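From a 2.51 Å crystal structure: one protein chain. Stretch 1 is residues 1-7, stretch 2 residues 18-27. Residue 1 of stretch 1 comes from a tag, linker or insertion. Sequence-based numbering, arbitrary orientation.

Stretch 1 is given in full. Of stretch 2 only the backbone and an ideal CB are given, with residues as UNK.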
ATOM      1  N   SER A   1      11.607   3.563 -43.526  1.00 98.29           N
ATOM      2  CA  SER A   1      10.987   4.254 -44.718  1.00100.01           C
ATOM      3  C   SER A   1      10.002   5.340 -44.277  1.00 97.89           C
ATOM      4  O   SER A   1       9.946   6.433 -44.839  1.00103.70           O
ATOM      5  CB  SER A   1      10.270   3.228 -45.602  1.00 98.89           C
ATOM      6  OG  SER A   1       9.740   3.831 -46.762  1.00 97.68           O
ATOM      7  N   MET A   2       9.202   4.983 -43.286  1.00 90.16           N
ATOM      8  CA  MET A   2       8.319   5.898 -42.572  1.00 83.45           C
ATOM      9  C   MET A   2       9.041   6.614 -41.434  1.00 75.97           C
ATOM     10  O   MET A   2       9.837   6.025 -40.724  1.00 76.38           O
ATOM     11  CB  MET A   2       7.156   5.086 -41.993  1.00 85.25           C
ATOM     12  CG  MET A   2       6.226   5.852 -41.068  1.00 86.46           C
ATOM     13  SD  MET A   2       4.630   5.054 -41.034  1.00 94.09           S
ATOM     14  CE  MET A   2       3.926   5.723 -42.556  1.00 95.74           C
ATOM     15  N   ARG A   3       8.696   7.870 -41.208  1.00 70.46           N
ATOM     16  CA  ARG A   3       9.398   8.758 -40.298  1.00 68.26           C
ATOM     17  C   ARG A   3       8.479   9.032 -39.123  1.00 59.24           C
ATOM     18  O   ARG A   3       7.363   9.505 -39.319  1.00 56.85           O
ATOM     19  CB  ARG A   3       9.746  10.052 -41.033  1.00 76.96           C
ATOM     20  CG  ARG A   3      11.176  10.551 -40.836  1.00 82.85           C
ATOM     21  CD  ARG A   3      11.546  11.574 -41.899  1.00 87.20           C
ATOM     22  NE  ARG A   3      11.663  10.956 -43.223  1.00 92.12           N
ATOM     23  CZ  ARG A   3      11.317  11.511 -44.394  1.00 94.79           C
ATOM     24  NH1 ARG A   3      10.777  12.733 -44.473  1.00 93.03           N
ATOM     25  NH2 ARG A   3      11.503  10.812 -45.517  1.00 97.00           N
ATOM     26  N   ILE A   4       8.945   8.716 -37.914  1.00 53.77           N
ATOM     27  CA  ILE A   4       8.149   8.823 -36.685  1.00 50.42           C
ATOM     28  C   ILE A   4       8.849   9.754 -35.698  1.00 47.58           C
ATOM     29  O   ILE A   4      10.034   9.581 -35.428  1.00 47.95           O
ATOM     30  CB  ILE A   4       7.961   7.441 -36.006  1.00 48.52           C
ATOM     31  CG1 ILE A   4       7.349   6.443 -36.999  1.00 51.44           C
ATOM     32  CG2 ILE A   4       7.035   7.563 -34.823  1.00 46.64           C
ATOM     33  CD1 ILE A   4       7.163   5.034 -36.505  1.00 50.77           C
ATOM     34  N   VAL A   5       8.117  10.705 -35.126  1.00 46.53           N
ATOM     35  CA  VAL A   5       8.696  11.640 -34.153  1.00 47.86           C
ATOM     36  C   VAL A   5       7.900  11.633 -32.843  1.00 46.89           C
ATOM     37  O   VAL A   5       6.679  11.846 -32.848  1.00 44.59           O
ATOM     38  CB  VAL A   5       8.770  13.069 -34.712  1.00 49.50           C
ATOM     39  CG1 VAL A   5       9.381  14.028 -33.700  1.00 51.13           C
ATOM     40  CG2 VAL A   5       9.614  13.078 -35.976  1.00 53.33           C
ATOM     41  N   ALA A   6       8.605  11.383 -31.731  1.00 45.08           N
ATOM     42  CA  ALA A   6       8.036  11.539 -30.387  1.00 44.27           C
ATOM     43  C   ALA A   6       8.471  12.903 -29.819  1.00 43.79           C
ATOM     44  O   ALA A   6       9.670  13.155 -29.608  1.00 42.78           O
ATOM     45  CB  ALA A   6       8.486  10.403 -29.485  1.00 42.33           C
ATOM     46  N   LEU A   7       7.494  13.775 -29.600  1.00 44.73           N
ATOM     47  CA  LEU A   7       7.758  15.146 -29.170  1.00 49.28           C
ATOM     48  C   LEU A   7       8.014  15.269 -27.667  1.00 46.58           C
ATOM     49  O   LEU A   7       8.671  16.205 -27.238  1.00 47.44           O
ATOM     50  CB  LEU A   7       6.617  16.086 -29.606  1.00 50.73           C
ATOM     51  CG  LEU A   7       6.431  16.235 -31.120  1.00 54.00           C
ATOM     52  CD1 LEU A   7       5.170  17.028 -31.435  1.00 54.73           C
ATOM     53  CD2 LEU A   7       7.647  16.884 -31.782  1.00 56.51           C
ATOM     54  N   UNK A  18      11.679   0.293 -23.509  1.00 44.53           N
ATOM     55  CA  UNK A  18      12.290   0.232 -24.828  1.00 44.48           C
ATOM     56  C   UNK A  18      11.362   0.803 -25.897  1.00 42.65           C
ATOM     57  O   UNK A  18      10.168   0.522 -25.898  1.00 41.62           O
ATOM     58  CB  UNK A  18      12.664  -1.211 -25.171  1.00 44.48           C
ATOM     59  N   UNK A  19      11.937   1.595 -26.803  1.00 43.61           N
ATOM     60  CA  UNK A  19      11.227   2.069 -27.995  1.00 46.21           C
ATOM     61  C   UNK A  19      11.195   0.997 -29.100  1.00 47.31           C
ATOM     62  O   UNK A  19      10.594   1.223 -30.145  1.00 48.46           O
ATOM     63  CB  UNK A  19      11.887   3.344 -28.524  1.00 46.21           C
ATOM     64  N   UNK A  20      11.824  -0.156 -28.879  1.00 47.36           N
ATOM     65  CA  UNK A  20      11.932  -1.189 -29.920  1.00 50.33           C
ATOM     66  C   UNK A  20      10.638  -1.497 -30.708  1.00 51.02           C
ATOM     67  O   UNK A  20      10.695  -1.637 -31.935  1.00 52.26           O
ATOM     68  CB  UNK A  20      12.420  -2.484 -29.267  1.00 50.33           C
ATOM     69  N   UNK A  21       9.481  -1.588 -30.028  1.00 50.18           N
ATOM     70  CA  UNK A  21       8.244  -1.840 -30.790  1.00 50.74           C
ATOM     71  C   UNK A  21       7.903  -0.761 -31.817  1.00 52.21           C
ATOM     72  O   UNK A  21       7.356  -1.082 -32.865  1.00 56.01           O
ATOM     73  CB  UNK A  21       7.070  -1.981 -29.819  1.00 50.74           C
ATOM     74  N   UNK A  22       8.228   0.497 -31.517  1.00 51.10           N
ATOM     75  CA  UNK A  22       8.048   1.612 -32.454  1.00 49.83           C
ATOM     76  C   UNK A  22       9.170   1.609 -33.521  1.00 49.94           C
ATOM     77  O   UNK A  22       8.908   1.859 -34.686  1.00 50.80           O
ATOM     78  CB  UNK A  22       8.034   2.942 -31.698  1.00 49.83           C
ATOM     79  N   UNK A  23      10.405   1.336 -33.118  1.00 50.56           N
ATOM     80  CA  UNK A  23      11.552   1.309 -34.040  1.00 55.55           C
ATOM     81  C   UNK A  23      11.457   0.262 -35.154  1.00 57.84           C
ATOM     82  O   UNK A  23      12.029   0.458 -36.216  1.00 56.73           O
ATOM     83  CB  UNK A  23      12.832   1.058 -33.240  1.00 55.55           C
ATOM     84  N   UNK A  24      10.724  -0.826 -34.915  1.00 60.79           N
ATOM     85  CA  UNK A  24      10.419  -1.818 -35.962  1.00 64.87           C
ATOM     86  C   UNK A  24       9.603  -1.268 -37.138  1.00 62.60           C
ATOM     87  O   UNK A  24       9.620  -1.860 -38.205  1.00 63.80           O
ATOM     88  CB  UNK A  24       9.657  -2.990 -35.340  1.00 64.87           C
ATOM     89  N   UNK A  25       8.883  -0.164 -36.937  1.00 60.68           N
ATOM     90  CA  UNK A  25       7.861   0.326 -37.877  1.00 60.94           C
ATOM     91  C   UNK A  25       8.273   1.562 -38.680  1.00 63.08           C
ATOM     92  O   UNK A  25       7.471   2.100 -39.446  1.00 65.32           O
ATOM     93  CB  UNK A  25       6.580   0.648 -37.105  1.00 60.94           C
ATOM     94  N   UNK A  26       9.499   2.036 -38.485  1.00 65.19           N
ATOM     95  CA  UNK A  26       9.967   3.234 -39.151  1.00 63.62           C
ATOM     96  C   UNK A  26      11.215   3.788 -38.513  1.00 62.67           C
ATOM     97  O   UNK A  26      11.827   3.155 -37.668  1.00 64.02           O
ATOM     98  CB  UNK A  26       8.870   4.300 -39.154  1.00 63.62           C
ATOM     99  N   UNK A  27      11.587   4.981 -38.944  1.00 64.15           N
ATOM    100  CA  UNK A  27      12.725   5.705 -38.405  1.00 64.99           C
ATOM    101  C   UNK A  27      12.199   6.595 -37.305  1.00 57.20           C
ATOM    102  O   UNK A  27      11.394   7.480 -37.570  1.00 58.51           O
ATOM    103  CB  UNK A  27      13.455   6.511 -39.481  1.00 64.99           C
TER

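Position 18 lies out of reach of stretch 1, with an extended backbone (phi/psi -135/137) just before a helical turn. A small polar side chain able to accept from the free amides ahead, such as Ser, Thr, Asp or Asn, would suit it. The residue is Ser18, and its OG accepts a hydrogen bond from the backbone N of residue 20 at 3.0 Å, capping the turn.

At position 19 the CB points toward stretch 1, yet no atom there comes within 5.5 Å of it. The gap in front of the methyl of Ala6 leaves room for a long or broad apolar group: Leu, Met, Phe, Tyr or Trp. Trp19 fills it, with chi1 in m, and its CH2 reaches CB of Ala6 at 4.1 Å.

Positions 20 and 21 are out of reach, and stretch 1 sets no preference. Helical angles suit many residues at 20, which is Ala20; at 21 a phi of -61° also admits proline, and Pro21 occupies it.

Position 22 turns its CB toward stretch 1, 5.3 Å from CD1 of Ile4. Helical angles and an apolar neighbour favour Ile, Leu, Val or Met. Ile22, with chi1 and chi2 both in m, brings its CG2 to 3.9 Å from CD1 of Ile4.

Position 23 points away and 24 is out of reach; polar or charged residues would be tolerated at both. They are Glu23 and Glu24, neither touching stretch 1.

At position 25 the CB points sideways, but it lies 4.5 Å from CD1 of Ile4, so an aliphatic side chain is plausible. In Leu25, CB packs against CD1 of Ile4 at 4.4 Å.

Position 26 is the most restrictive. Its phi is positive (164°), and an ideal CB would sit 2.5 Å from O of Met2, a clash, and 3.2 Å from CD1 of Ile4. Glycine is the clear expectation, and Gly26 lets its CA approach O of Met2 to 3.2 Å.

Position 27 is in strand conformation, paired in parallel with Arg3, and its CB lies on the same sheet face as that side chain. The backbone makes the bonds: N of residue 27 donates to O of Met2 (2.7 Å) and O of residue 27 accepts from N of Ile4 (2.8 Å), so many side chains would fit, including β-branched, polar or acidic ones. Glu27 is deposited; its end leads away from stretch 1, and it forms no salt bridge with Arg3.

Stretch 2 18-27: SWAPIEELGE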
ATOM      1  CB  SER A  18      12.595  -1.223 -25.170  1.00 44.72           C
ATOM      2  OG  SER A  18      13.139  -1.328 -26.470  1.00 45.76           O
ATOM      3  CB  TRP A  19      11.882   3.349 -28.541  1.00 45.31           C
ATOM      4  CG  TRP A  19      11.719   4.503 -27.661  1.00 44.65           C
ATOM      5  CD1 TRP A  19      12.619   4.976 -26.753  1.00 45.65           C
ATOM      6  CD2 TRP A  19      10.575   5.343 -27.566  1.00 44.64           C
ATOM      7  NE1 TRP A  19      12.101   6.060 -26.093  1.00 44.57           N
ATOM      8  CE2 TRP A  19      10.846   6.313 -26.580  1.00 42.89           C
ATOM      9  CE3 TRP A  19       9.333   5.374 -28.224  1.00 45.61           C
ATOM     10  CZ2 TRP A  19       9.927   7.302 -26.231  1.00 40.64           C
ATOM     11  CZ3 TRP A  19       8.413   6.359 -27.873  1.00 42.00           C
ATOM     12  CH2 TRP A  19       8.724   7.306 -26.873  1.00 41.16           C
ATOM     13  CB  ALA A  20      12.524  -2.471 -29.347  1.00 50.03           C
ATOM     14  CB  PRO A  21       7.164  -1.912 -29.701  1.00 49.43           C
ATOM     15  CG  PRO A  21       7.903  -2.317 -28.469  1.00 49.46           C
ATOM     16  CD  PRO A  21       9.244  -1.643 -28.575  1.00 47.92           C
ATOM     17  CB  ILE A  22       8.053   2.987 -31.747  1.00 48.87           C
ATOM     18  CG1 ILE A  22       7.099   3.033 -30.537  1.00 48.41           C
ATOM     19  CG2 ILE A  22       7.704   4.104 -32.727  1.00 50.03           C
ATOM     20  CD1 ILE A  22       5.629   2.980 -30.839  1.00 50.73           C
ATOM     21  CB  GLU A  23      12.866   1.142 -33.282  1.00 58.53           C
ATOM     22  CG  GLU A  23      13.234   2.375 -32.473  1.00 60.87           C
ATOM     23  CD  GLU A  23      14.342   2.153 -31.441  1.00 64.12           C
ATOM     24  OE1 GLU A  23      14.440   1.050 -30.826  1.00 65.02           O
ATOM     25  OE2 GLU A  23      15.037   3.145 -31.173  1.00 67.85           O
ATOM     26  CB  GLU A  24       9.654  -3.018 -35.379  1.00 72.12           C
ATOM     27  CG  GLU A  24      10.511  -4.134 -34.812  1.00 81.39           C
ATOM     28  CD  GLU A  24       9.781  -4.975 -33.764  1.00 88.08           C
ATOM     29  OE1 GLU A  24       8.542  -5.193 -33.918  1.00 86.76           O
ATOM     30  OE2 GLU A  24      10.457  -5.414 -32.788  1.00 89.67           O
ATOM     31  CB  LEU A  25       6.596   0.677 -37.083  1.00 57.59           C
ATOM     32  CG  LEU A  25       6.043  -0.387 -36.146  1.00 54.91           C
ATOM     33  CD1 LEU A  25       4.895   0.176 -35.343  1.00 53.01           C
ATOM     34  CD2 LEU A  25       5.581  -1.592 -36.939  1.00 57.43           C
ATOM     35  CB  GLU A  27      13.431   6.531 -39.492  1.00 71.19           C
ATOM     36  CG  GLU A  27      14.438   5.740 -40.318  1.00 82.96           C
ATOM     37  CD  GLU A  27      15.374   4.888 -39.451  1.00 92.64           C
ATOM     38  OE1 GLU A  27      16.048   5.469 -38.563  1.00 96.04           O
ATOM     39  OE2 GLU A  27      15.413   3.640 -39.628  1.00 96.25           O
TER
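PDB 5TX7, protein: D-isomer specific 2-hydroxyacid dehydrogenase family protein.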